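Local coordinates for erythrocyte membrane protein 1 (Plasmodium falciparum, PDB 6S8T) that probably binds host cell-surface receptors, this chain being the DBLbeta domain of a PfEMP1 adhesin that attaches infected erythrocytes to ICAM-1, at residues E366-Q371 with R386-M391; G195-E200 with L295-E300; K353-W358 with D451-K456. One frame throughout, in Å; residues are numbered along the deposited sequence.

Overall arrangement
Contact 1 packs helix on helix, whereas contacts 2 and 3 set a loop against a helix; contacts 1 and 3 both use helix 335-372, one near its C-terminal end and the other mid-way. Contact 2 lies deepest, about 6 Å from the centre of the chain, against about 18 Å for contact 1 and 21 Å for contact 3, yet those two are buried while it is only partly buried and the smallest; its tryptophan sits among salt-bridged charges. Contact 1 joins leucine and methionine to a tyrosine ring, with a glutamine amide at its hydroxyl end, whereas contact 3 is built on phenylalanine and tryptophan. Arg386 joins contacts 1 and 2 through a salt bridge to Glu200, and Met298 packs on Trp358 of contact 3.

Contact 1: residues E366-Q371 with R386-M391; sequences EELYLQ and RDYQQM
The ring of Tyr388 is met at its edge, in plane, by the amide nitrogen of Gln371, whose NE2 lies 2.9 Å from Tyr388 OH. The amide and ring planes are turned 61° apart, and the two side chains cross at about a right angle. Leu368 reaches the same ring obliquely: its CD2 comes within 4.0 Å of Tyr388 CD1, on the side of the ring that carries CE1. With CG of Tyr388 anti to its backbone N (chi1 -178°), the phenol is carried across to helix 335-372 although its CB does not point there. The extended chain of Gln371 brings its amide out to the hydroxyl end of the phenol. This is helix-helix packing in the C-terminal part of the DBLbeta domain: the last turns of helix 335-372 meet the first turn of helix 388-402 after a largely irregular connection of 15 residues. Leu368 is shared between two partners, since its other methyl, CD1, turns to Met391 and lies 3.9 Å from CE. Met391 is bent at chi2 and chi3, which folds its methyl back so that CB, CG and CE all lie around that one leucine methyl. Leu368, Tyr388 and Met391 are buried, while Gln371 is partly exposed. Phe381 of the connecting loop touches both Gln371 and Tyr388. Asp387, at the N-cap position of helix 388-402, turns its carboxylate to a salt bridge with Arg294; further along that helix, Phe395 meets the ring of Tyr369 edge-to-face.

Contact 2: residues G195-E200 with L295-E300; sequences GRDLWE and LRWMVE
Trp297 reaches from helix 293-319 to the loop 195-200, its CB directed at the loop and its indole carrying the whole contact. Beyond CB, chi1 of -70° sets CG beside the backbone N, and the ring extends with its six-membered part foremost. On the pyrrole side NE1 donates to Asp188 of helix 172-194. Further out, CZ2 lies 3.9 Å from Asp197 OD1, which approaches obliquely with the carboxylate and indole planes 71° apart. CZ3 meets the aliphatic side of the loop, 4.1 Å from Leu198 CB. CH2, at the far end, has Trp199 N near the ring plane at 4.3 Å, a packing distance. That backbone N is already used: it donates to Asp197 OD2 at 3.1 Å, from above the carboxylate plane, closing an Asx turn. The loop starts where a Schellman motif, with Gly195 as its C-prime residue, ends helix 172-194, and it leads on to helix 202-221 within the Duffy-binding region. Arg115 forms a salt bridge with Asp197 OD2 and Gln293 donates to OD1. No hydrogen bond passes directly between the two segments, so the indole rests by van der Waals contact on a loop whose shape is set by its own turn and by outside partners; the carboxylate beside it, partnered by Arg115 and Gln293, is therefore probably stabilised as the anion despite its burial.

Contact 3: residues K353-W358 with D451-K456; sequences KWEKQW and DNYTFK
Phe455 lays one side of its ring across Glu355 and Trp358, one helical turn apart on helix 335-372, and gives more surface to the contact than any other residue. The dense part lies at this ring. Phe455 CE2 comes over one face of the Trp358 indole, 3.3 Å from CD1, while CZ lies near Trp358 CB and CG. The five-membered ring of Trp358 and the Phe455 ring are inclined by 31°, their centroids 4.9 Å apart, an oblique pairing. On the same side of the ring, toward CD1 and CG, runs the aliphatic chain of Glu355: its CB is 3.6 Å from Phe455 CD1, and its CG is 3.7 Å from Phe455 CG. Thr454 OG1 lies over the other face. Having CG anti to the backbone N (chi1 -175°) and an extended chain, Glu355 carries its carboxylate past the ring to Phe455 CB, which lies 3.5 Å from OE2, with carboxylate and ring planes only 10° apart. The polar end is looser. Tyr453 adds little area, its OH standing 3.8 Å from Glu355 OE2, and Glu355 OE1 makes a long, weak ion pair with Lys352. Lys456, its CB directed away from the helix, is partly exposed. A type I turn from Tyr453 to Lys456 presents Phe455 to the helix, and backbone hydrogen bonds of Asn452 and Thr454 to Gln435 fasten the loop. Helix 293-319 brings Phe305 and Trp301 against Phe455, and helix 417-424 covers Trp358 with Ala417, Ala418 and Ile421, so this late loop packs where three helices converge.

Contact 1: residues E366-Q371 with R386-M391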
loop_
_atom_site.group_PDB
_atom_site.type_symbol
_atom_site.label_atom_id
_atom_site.label_comp_id
_atom_site.label_asym_id
_atom_site.label_seq_id
_atom_site.Cartn_x
_atom_site.Cartn_y
_atom_site.Cartn_z
ATOM N N GLU A 366 -7.253 6.956 -15.483
ATOM C CA GLU A 366 -7.858 7.987 -16.322
ATOM C C GLU A 366 -9.371 7.831 -16.388
ATOM O O GLU A 366 -10.102 8.828 -16.400
ATOM C CB GLU A 366 -7.240 7.942 -17.722
ATOM C CG GLU A 366 -7.778 8.976 -18.702
ATOM C CD GLU A 366 -7.023 8.977 -20.026
ATOM O OE1 GLU A 366 -6.717 10.072 -20.545
ATOM O OE2 GLU A 366 -6.732 7.879 -20.546
ATOM N N GLU A 367 -9.859 6.590 -16.423
ATOM C CA GLU A 367 -11.298 6.353 -16.441
ATOM C C GLU A 367 -11.970 6.930 -15.200
ATOM O O GLU A 367 -13.018 7.580 -15.299
ATOM C CB GLU A 367 -11.572 4.854 -16.561
ATOM C CG GLU A 367 -13.038 4.472 -16.520
ATOM C CD GLU A 367 -13.256 2.989 -16.752
ATOM O OE1 GLU A 367 -12.530 2.401 -17.584
ATOM O OE2 GLU A 367 -14.149 2.410 -16.101
ATOM N N LEU A 368 -11.374 6.712 -14.025
ATOM C CA LEU A 368 -11.949 7.235 -12.790
ATOM C C LEU A 368 -11.836 8.752 -12.708
ATOM O O LEU A 368 -12.730 9.410 -12.165
ATOM C CB LEU A 368 -11.270 6.590 -11.582
ATOM C CG LEU A 368 -11.508 5.088 -11.426
ATOM C CD1 LEU A 368 -10.642 4.523 -10.315
ATOM C CD2 LEU A 368 -12.979 4.817 -11.157
ATOM N N TYR A 369 -10.749 9.321 -13.232
ATOM C CA TYR A 369 -10.575 10.768 -13.186
ATOM C C TYR A 369 -11.593 11.473 -14.074
ATOM O O TYR A 369 -12.137 12.517 -13.695
ATOM C CB TYR A 369 -9.150 11.131 -13.601
ATOM C CG TYR A 369 -8.768 12.567 -13.328
ATOM C CD1 TYR A 369 -8.218 12.940 -12.105
ATOM C CD2 TYR A 369 -8.946 13.551 -14.295
ATOM C CE1 TYR A 369 -7.862 14.255 -11.852
ATOM C CE2 TYR A 369 -8.594 14.864 -14.052
ATOM C CZ TYR A 369 -8.052 15.210 -12.831
ATOM O OH TYR A 369 -7.701 16.519 -12.590
ATOM N N LEU A 370 -11.866 10.911 -15.254
ATOM C CA LEU A 370 -12.829 11.521 -16.167
ATOM C C LEU A 370 -14.248 11.435 -15.620
ATOM O O LEU A 370 -15.036 12.376 -15.772
ATOM C CB LEU A 370 -12.746 10.853 -17.540
ATOM C CG LEU A 370 -11.438 11.016 -18.317
ATOM C CD1 LEU A 370 -11.481 10.203 -19.599
ATOM C CD2 LEU A 370 -11.167 12.479 -18.616
ATOM N N GLN A 371 -14.596 10.312 -14.987
ATOM C CA GLN A 371 -15.941 10.168 -14.442
ATOM C C GLN A 371 -16.162 11.074 -13.239
ATOM O O GLN A 371 -17.296 11.496 -12.986
ATOM C CB GLN A 371 -16.203 8.712 -14.072
ATOM C CG GLN A 371 -16.250 7.788 -15.271
ATOM C CD GLN A 371 -16.679 6.386 -14.910
ATOM O OE1 GLN A 371 -16.726 5.500 -15.762
ATOM N NE2 GLN A 371 -16.995 6.175 -13.641
ATOM N N ARG A 386 -15.206 -1.849 -5.659
ATOM C CA ARG A 386 -15.310 -1.699 -4.212
ATOM C C ARG A 386 -14.903 -0.302 -3.758
ATOM O O ARG A 386 -15.405 0.188 -2.740
ATOM C CB ARG A 386 -14.454 -2.763 -3.516
ATOM C CG ARG A 386 -14.516 -2.741 -1.995
ATOM C CD ARG A 386 -13.792 -3.936 -1.390
ATOM N NE ARG A 386 -14.406 -5.200 -1.784
ATOM C CZ ARG A 386 -13.916 -6.399 -1.481
ATOM N NH1 ARG A 386 -12.798 -6.505 -0.775
ATOM N NH2 ARG A 386 -14.545 -7.494 -1.884
ATOM N N ASP A 387 -14.017 0.360 -4.503
ATOM C CA ASP A 387 -13.489 1.663 -4.118
ATOM C C ASP A 387 -13.999 2.796 -5.004
ATOM O O ASP A 387 -13.406 3.882 -5.009
ATOM C CB ASP A 387 -11.960 1.637 -4.139
ATOM C CG ASP A 387 -11.403 1.304 -5.514
ATOM O OD1 ASP A 387 -12.053 0.525 -6.242
ATOM O OD2 ASP A 387 -10.319 1.816 -5.865
ATOM N N TYR A 388 -15.078 2.573 -5.758
ATOM C CA TYR A 388 -15.535 3.592 -6.702
ATOM C C TYR A 388 -15.837 4.908 -5.991
ATOM O O TYR A 388 -15.318 5.963 -6.373
ATOM C CB TYR A 388 -16.761 3.097 -7.468
ATOM C CG TYR A 388 -17.254 4.090 -8.496
ATOM C CD1 TYR A 388 -16.613 4.226 -9.720
ATOM C CD2 TYR A 388 -18.350 4.902 -8.237
ATOM C CE1 TYR A 388 -17.051 5.138 -10.658
ATOM C CE2 TYR A 388 -18.800 5.816 -9.169
ATOM C CZ TYR A 388 -18.147 5.930 -10.378
ATOM O OH TYR A 388 -18.588 6.841 -11.311
ATOM N N GLN A 389 -16.657 4.859 -4.937
ATOM C CA GLN A 389 -17.057 6.080 -4.238
ATOM C C GLN A 389 -15.858 6.806 -3.640
ATOM O O GLN A 389 -15.759 8.035 -3.740
ATOM C CB GLN A 389 -18.072 5.751 -3.141
ATOM C CG GLN A 389 -19.397 5.206 -3.647
ATOM C CD GLN A 389 -20.194 6.239 -4.419
ATOM O OE1 GLN A 389 -20.303 6.169 -5.643
ATOM N NE2 GLN A 389 -20.758 7.204 -3.704
ATOM N N GLN A 390 -14.939 6.068 -3.008
ATOM C CA GLN A 390 -13.774 6.707 -2.403
ATOM C C GLN A 390 -12.875 7.337 -3.461
ATOM O O GLN A 390 -12.303 8.411 -3.237
ATOM C CB GLN A 390 -12.993 5.693 -1.557
ATOM C CG GLN A 390 -11.799 6.294 -0.809
ATOM C CD GLN A 390 -11.077 5.294 0.101
ATOM O OE1 GLN A 390 -11.371 4.098 0.099
ATOM N NE2 GLN A 390 -10.131 5.793 0.890
ATOM N N MET A 391 -12.749 6.695 -4.625
ATOM C CA MET A 391 -11.908 7.248 -5.683
ATOM C C MET A 391 -12.527 8.504 -6.290
ATOM O O MET A 391 -11.826 9.497 -6.519
ATOM C CB MET A 391 -11.659 6.198 -6.771
ATOM C CG MET A 391 -10.652 5.119 -6.397
ATOM S SD MET A 391 -8.979 5.754 -6.136
ATOM C CE MET A 391 -8.634 6.542 -7.706
#

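Contact 2: residues G195-E200 with L295-E300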
loop_
_atom_site.group_PDB
_atom_site.type_symbol
_atom_site.label_atom_id
_atom_site.label_comp_id
_atom_site.label_asym_id
_atom_site.label_seq_id
_atom_site.Cartn_x
_atom_site.Cartn_y
_atom_site.Cartn_z
ATOM N N GLY A 195 -12.926 -2.358 5.896
ATOM C CA GLY A 195 -13.545 -3.046 4.778
ATOM C C GLY A 195 -13.293 -2.439 3.414
ATOM O O GLY A 195 -14.017 -2.766 2.467
ATOM N N ARG A 196 -12.291 -1.569 3.278
ATOM C CA ARG A 196 -11.953 -0.956 2.000
ATOM C C ARG A 196 -10.911 -1.736 1.201
ATOM O O ARG A 196 -10.723 -1.444 0.014
ATOM C CB ARG A 196 -11.441 0.476 2.224
ATOM C CG ARG A 196 -12.424 1.395 2.948
ATOM C CD ARG A 196 -11.793 2.736 3.322
ATOM N NE ARG A 196 -12.765 3.621 3.962
ATOM C CZ ARG A 196 -12.556 4.908 4.226
ATOM N NH1 ARG A 196 -13.510 5.625 4.807
ATOM N NH2 ARG A 196 -11.400 5.480 3.909
ATOM N N ASP A 197 -10.237 -2.714 1.811
ATOM C CA ASP A 197 -9.105 -3.375 1.166
ATOM C C ASP A 197 -9.538 -4.134 -0.087
ATOM O O ASP A 197 -10.597 -4.767 -0.116
ATOM C CB ASP A 197 -8.427 -4.327 2.158
ATOM C CG ASP A 197 -7.271 -5.092 1.539
ATOM O OD1 ASP A 197 -6.173 -4.507 1.393
ATOM O OD2 ASP A 197 -7.465 -6.276 1.194
ATOM N N LEU A 198 -8.697 -4.086 -1.125
ATOM C CA LEU A 198 -9.058 -4.592 -2.446
ATOM C C LEU A 198 -8.640 -6.036 -2.711
ATOM O O LEU A 198 -9.019 -6.583 -3.752
ATOM C CB LEU A 198 -8.453 -3.701 -3.535
ATOM C CG LEU A 198 -8.959 -2.259 -3.579
ATOM C CD1 LEU A 198 -8.135 -1.448 -4.560
ATOM C CD2 LEU A 198 -10.427 -2.224 -3.952
ATOM N N TRP A 199 -7.871 -6.668 -1.825
ATOM C CA TRP A 199 -7.396 -8.028 -2.078
ATOM C C TRP A 199 -8.500 -9.021 -1.723
ATOM O O TRP A 199 -8.861 -9.166 -0.551
ATOM C CB TRP A 199 -6.127 -8.325 -1.282
ATOM C CG TRP A 199 -5.481 -9.631 -1.673
ATOM C CD1 TRP A 199 -5.669 -10.320 -2.838
ATOM C CD2 TRP A 199 -4.555 -10.405 -0.896
ATOM N NE1 TRP A 199 -4.914 -11.467 -2.837
ATOM C CE2 TRP A 199 -4.222 -11.544 -1.658
ATOM C CE3 TRP A 199 -3.974 -10.243 0.367
ATOM C CZ2 TRP A 199 -3.334 -12.519 -1.197
ATOM C CZ3 TRP A 199 -3.093 -11.213 0.821
ATOM C CH2 TRP A 199 -2.782 -12.336 0.041
ATOM N N GLU A 200 -9.035 -9.706 -2.731
ATOM C CA GLU A 200 -10.048 -10.733 -2.526
ATOM C C GLU A 200 -9.383 -12.100 -2.611
ATOM O O GLU A 200 -8.822 -12.465 -3.651
ATOM C CB GLU A 200 -11.180 -10.601 -3.543
ATOM C CG GLU A 200 -12.030 -9.355 -3.325
ATOM C CD GLU A 200 -13.175 -9.234 -4.311
ATOM O OE1 GLU A 200 -14.304 -8.916 -3.879
ATOM O OE2 GLU A 200 -12.946 -9.458 -5.517
ATOM N N LEU A 295 -4.427 4.242 -5.170
ATOM C CA LEU A 295 -3.362 5.190 -5.480
ATOM C C LEU A 295 -2.087 4.882 -4.704
ATOM O O LEU A 295 -0.986 5.093 -5.226
ATOM C CB LEU A 295 -3.821 6.623 -5.198
ATOM C CG LEU A 295 -4.994 7.124 -6.061
ATOM C CD1 LEU A 295 -5.507 8.466 -5.558
ATOM C CD2 LEU A 295 -4.592 7.222 -7.525
ATOM N N ARG A 296 -2.209 4.386 -3.467
ATOM C CA ARG A 296 -1.020 4.009 -2.707
ATOM C C ARG A 296 -0.271 2.879 -3.401
ATOM O O ARG A 296 0.950 2.942 -3.579
ATOM C CB ARG A 296 -1.398 3.606 -1.278
ATOM C CG ARG A 296 -2.190 4.667 -0.514
ATOM C CD ARG A 296 -2.264 4.363 0.987
ATOM N NE ARG A 296 -2.635 2.980 1.285
ATOM C CZ ARG A 296 -3.857 2.576 1.625
ATOM N NH1 ARG A 296 -4.082 1.292 1.880
ATOM N NH2 ARG A 296 -4.855 3.450 1.712
ATOM N N TRP A 297 -1.001 1.847 -3.833
ATOM C CA TRP A 297 -0.367 0.707 -4.488
ATOM C C TRP A 297 0.287 1.100 -5.809
ATOM O O TRP A 297 1.329 0.540 -6.171
ATOM C CB TRP A 297 -1.396 -0.406 -4.700
ATOM C CG TRP A 297 -1.831 -1.086 -3.427
ATOM C CD1 TRP A 297 -1.407 -0.806 -2.156
ATOM C CD2 TRP A 297 -2.762 -2.168 -3.309
ATOM N NE1 TRP A 297 -2.022 -1.646 -1.257
ATOM C CE2 TRP A 297 -2.859 -2.490 -1.940
ATOM C CE3 TRP A 297 -3.530 -2.889 -4.230
ATOM C CZ2 TRP A 297 -3.688 -3.506 -1.471
ATOM C CZ3 TRP A 297 -4.354 -3.896 -3.763
ATOM C CH2 TRP A 297 -4.425 -4.197 -2.396
ATOM N N MET A 298 -0.301 2.060 -6.536
ATOM C CA MET A 298 0.309 2.536 -7.777
ATOM C C MET A 298 1.647 3.218 -7.512
ATOM O O MET A 298 2.625 2.973 -8.231
ATOM C CB MET A 298 -0.649 3.492 -8.501
ATOM C CG MET A 298 -0.071 4.146 -9.757
ATOM S SD MET A 298 -1.188 5.312 -10.584
ATOM C CE MET A 298 -1.061 6.749 -9.522
ATOM N N VAL A 299 1.708 4.087 -6.498
ATOM C CA VAL A 299 2.975 4.717 -6.131
ATOM C C VAL A 299 3.993 3.662 -5.709
ATOM O O VAL A 299 5.180 3.755 -6.038
ATOM C CB VAL A 299 2.756 5.765 -5.021
ATOM C CG1 VAL A 299 4.091 6.348 -4.557
ATOM C CG2 VAL A 299 1.819 6.872 -5.492
ATOM N N GLU A 300 3.544 2.639 -4.975
ATOM C CA GLU A 300 4.441 1.555 -4.577
ATOM C C GLU A 300 4.848 0.704 -5.776
ATOM O O GLU A 300 5.969 0.187 -5.812
ATOM C CB GLU A 300 3.776 0.696 -3.492
ATOM C CG GLU A 300 4.673 -0.372 -2.841
ATOM C CD GLU A 300 4.007 -1.046 -1.643
ATOM O OE1 GLU A 300 2.830 -0.736 -1.361
ATOM O OE2 GLU A 300 4.658 -1.882 -0.970
#

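Contact 3: residues K353-W358 with D451-K456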
loop_
_atom_site.group_PDB
_atom_site.type_symbol
_atom_site.label_atom_id
_atom_site.label_comp_id
_atom_site.label_asym_id
_atom_site.label_seq_id
_atom_site.Cartn_x
_atom_site.Cartn_y
_atom_site.Cartn_z
ATOM N N LYS A 353 7.054 -6.923 -19.792
ATOM C CA LYS A 353 5.999 -7.505 -18.969
ATOM C C LYS A 353 5.555 -6.551 -17.867
ATOM O O LYS A 353 4.371 -6.533 -17.507
ATOM C CB LYS A 353 6.456 -8.844 -18.390
ATOM C CG LYS A 353 7.751 -8.792 -17.612
ATOM C CD LYS A 353 8.462 -10.138 -17.637
ATOM C CE LYS A 353 7.546 -11.265 -17.196
ATOM N NZ LYS A 353 8.260 -12.571 -17.172
ATOM N N TRP A 354 6.475 -5.745 -17.329
ATOM C CA TRP A 354 6.070 -4.703 -16.392
ATOM C C TRP A 354 5.253 -3.624 -17.095
ATOM O O TRP A 354 4.294 -3.094 -16.524
ATOM C CB TRP A 354 7.298 -4.094 -15.714
ATOM C CG TRP A 354 7.872 -4.947 -14.612
ATOM C CD1 TRP A 354 8.649 -6.058 -14.755
ATOM C CD2 TRP A 354 7.716 -4.746 -13.201
ATOM N NE1 TRP A 354 8.984 -6.565 -13.522
ATOM C CE2 TRP A 354 8.424 -5.779 -12.551
ATOM C CE3 TRP A 354 7.046 -3.796 -12.424
ATOM C CZ2 TRP A 354 8.482 -5.888 -11.162
ATOM C CZ3 TRP A 354 7.103 -3.906 -11.045
ATOM C CH2 TRP A 354 7.815 -4.946 -10.427
ATOM N N GLU A 355 5.609 -3.299 -18.341
ATOM C CA GLU A 355 4.873 -2.278 -19.081
ATOM C C GLU A 355 3.417 -2.672 -19.292
ATOM O O GLU A 355 2.537 -1.804 -19.306
ATOM C CB GLU A 355 5.546 -2.012 -20.427
ATOM C CG GLU A 355 4.909 -0.880 -21.217
ATOM C CD GLU A 355 5.501 -0.727 -22.606
ATOM O OE1 GLU A 355 6.155 -1.680 -23.085
ATOM O OE2 GLU A 355 5.313 0.347 -23.219
ATOM N N LYS A 356 3.137 -3.968 -19.456
ATOM C CA LYS A 356 1.753 -4.392 -19.646
ATOM C C LYS A 356 0.911 -4.092 -18.412
ATOM O O LYS A 356 -0.265 -3.731 -18.527
ATOM C CB LYS A 356 1.693 -5.880 -19.993
ATOM C CG LYS A 356 2.177 -6.207 -21.396
ATOM C CD LYS A 356 1.849 -7.644 -21.770
ATOM C CE LYS A 356 2.191 -7.928 -23.223
ATOM N NZ LYS A 356 1.815 -9.315 -23.618
ATOM N N GLN A 357 1.498 -4.229 -17.222
ATOM C CA GLN A 357 0.771 -3.897 -16.001
ATOM C C GLN A 357 0.488 -2.401 -15.919
ATOM O O GLN A 357 -0.613 -1.991 -15.529
ATOM C CB GLN A 357 1.555 -4.376 -14.774
ATOM C CG GLN A 357 1.861 -5.880 -14.779
ATOM C CD GLN A 357 2.437 -6.389 -13.459
ATOM O OE1 GLN A 357 3.064 -5.642 -12.706
ATOM N NE2 GLN A 357 2.217 -7.668 -13.176
ATOM N N TRP A 358 1.463 -1.568 -16.301
ATOM C CA TRP A 358 1.285 -0.120 -16.216
ATOM C C TRP A 358 0.188 0.376 -17.153
ATOM O O TRP A 358 -0.533 1.320 -16.810
ATOM C CB TRP A 358 2.609 0.586 -16.514
ATOM C CG TRP A 358 2.503 2.084 -16.654
ATOM C CD1 TRP A 358 2.563 2.803 -17.814
ATOM C CD2 TRP A 358 2.322 3.038 -15.599
ATOM N NE1 TRP A 358 2.431 4.144 -17.547
ATOM C CE2 TRP A 358 2.280 4.317 -16.195
ATOM C CE3 TRP A 358 2.189 2.939 -14.211
ATOM C CZ2 TRP A 358 2.113 5.484 -15.450
ATOM C CZ3 TRP A 358 2.025 4.101 -13.473
ATOM C CH2 TRP A 358 1.990 5.354 -14.093
ATOM N N ASP A 451 13.184 9.872 -25.409
ATOM C CA ASP A 451 14.348 9.039 -25.123
ATOM C C ASP A 451 14.332 8.526 -23.687
ATOM O O ASP A 451 14.601 7.344 -23.442
ATOM C CB ASP A 451 15.631 9.823 -25.401
ATOM C CG ASP A 451 15.753 10.249 -26.851
ATOM O OD1 ASP A 451 15.221 9.534 -27.727
ATOM O OD2 ASP A 451 16.381 11.297 -27.116
ATOM N N ASN A 452 14.017 9.394 -22.724
ATOM C CA ASN A 452 14.016 9.030 -21.313
ATOM C C ASN A 452 12.733 8.317 -20.872
ATOM O O ASN A 452 12.431 8.296 -19.673
ATOM C CB ASN A 452 14.248 10.274 -20.450
ATOM C CG ASN A 452 13.122 11.285 -20.564
ATOM O OD1 ASN A 452 12.439 11.360 -21.585
ATOM N ND2 ASN A 452 12.927 12.071 -19.512
ATOM N N TYR A 453 11.982 7.736 -21.806
ATOM C CA TYR A 453 10.782 6.986 -21.459
ATOM C C TYR A 453 11.150 5.717 -20.694
ATOM O O TYR A 453 12.081 4.998 -21.067
ATOM C CB TYR A 453 10.003 6.645 -22.731
ATOM C CG TYR A 453 8.696 5.915 -22.516
ATOM C CD1 TYR A 453 7.792 6.329 -21.545
ATOM C CD2 TYR A 453 8.353 4.827 -23.310
ATOM C CE1 TYR A 453 6.590 5.666 -21.359
ATOM C CE2 TYR A 453 7.159 4.159 -23.132
ATOM C CZ TYR A 453 6.281 4.581 -22.158
ATOM O OH TYR A 453 5.091 3.913 -21.988
ATOM N N THR A 454 10.413 5.448 -19.610
ATOM C CA THR A 454 10.764 4.333 -18.730
ATOM C C THR A 454 10.624 2.987 -19.427
ATOM O O THR A 454 11.390 2.060 -19.140
ATOM C CB THR A 454 9.904 4.349 -17.463
ATOM O OG1 THR A 454 8.515 4.354 -17.817
ATOM C CG2 THR A 454 10.211 5.570 -16.612
ATOM N N PHE A 455 9.660 2.855 -20.340
ATOM C CA PHE A 455 9.404 1.599 -21.032
ATOM C C PHE A 455 9.930 1.609 -22.464
ATOM O O PHE A 455 9.353 0.962 -23.344
ATOM C CB PHE A 455 7.909 1.282 -21.009
ATOM C CG PHE A 455 7.284 1.419 -19.647
ATOM C CD1 PHE A 455 7.519 0.473 -18.662
ATOM C CD2 PHE A 455 6.464 2.495 -19.351
ATOM C CE1 PHE A 455 6.948 0.600 -17.406
ATOM C CE2 PHE A 455 5.889 2.625 -18.098
ATOM C CZ PHE A 455 6.132 1.677 -17.126
ATOM N N LYS A 456 11.021 2.329 -22.712
ATOM C CA LYS A 456 11.620 2.404 -24.041
ATOM C C LYS A 456 12.344 1.094 -24.326
ATOM O O LYS A 456 13.366 0.792 -23.701
ATOM C CB LYS A 456 12.570 3.595 -24.122
ATOM C CG LYS A 456 12.957 4.000 -25.530
ATOM C CD LYS A 456 11.734 4.368 -26.352
ATOM C CE LYS A 456 12.066 5.449 -27.364
ATOM N NZ LYS A 456 13.264 5.097 -28.166
#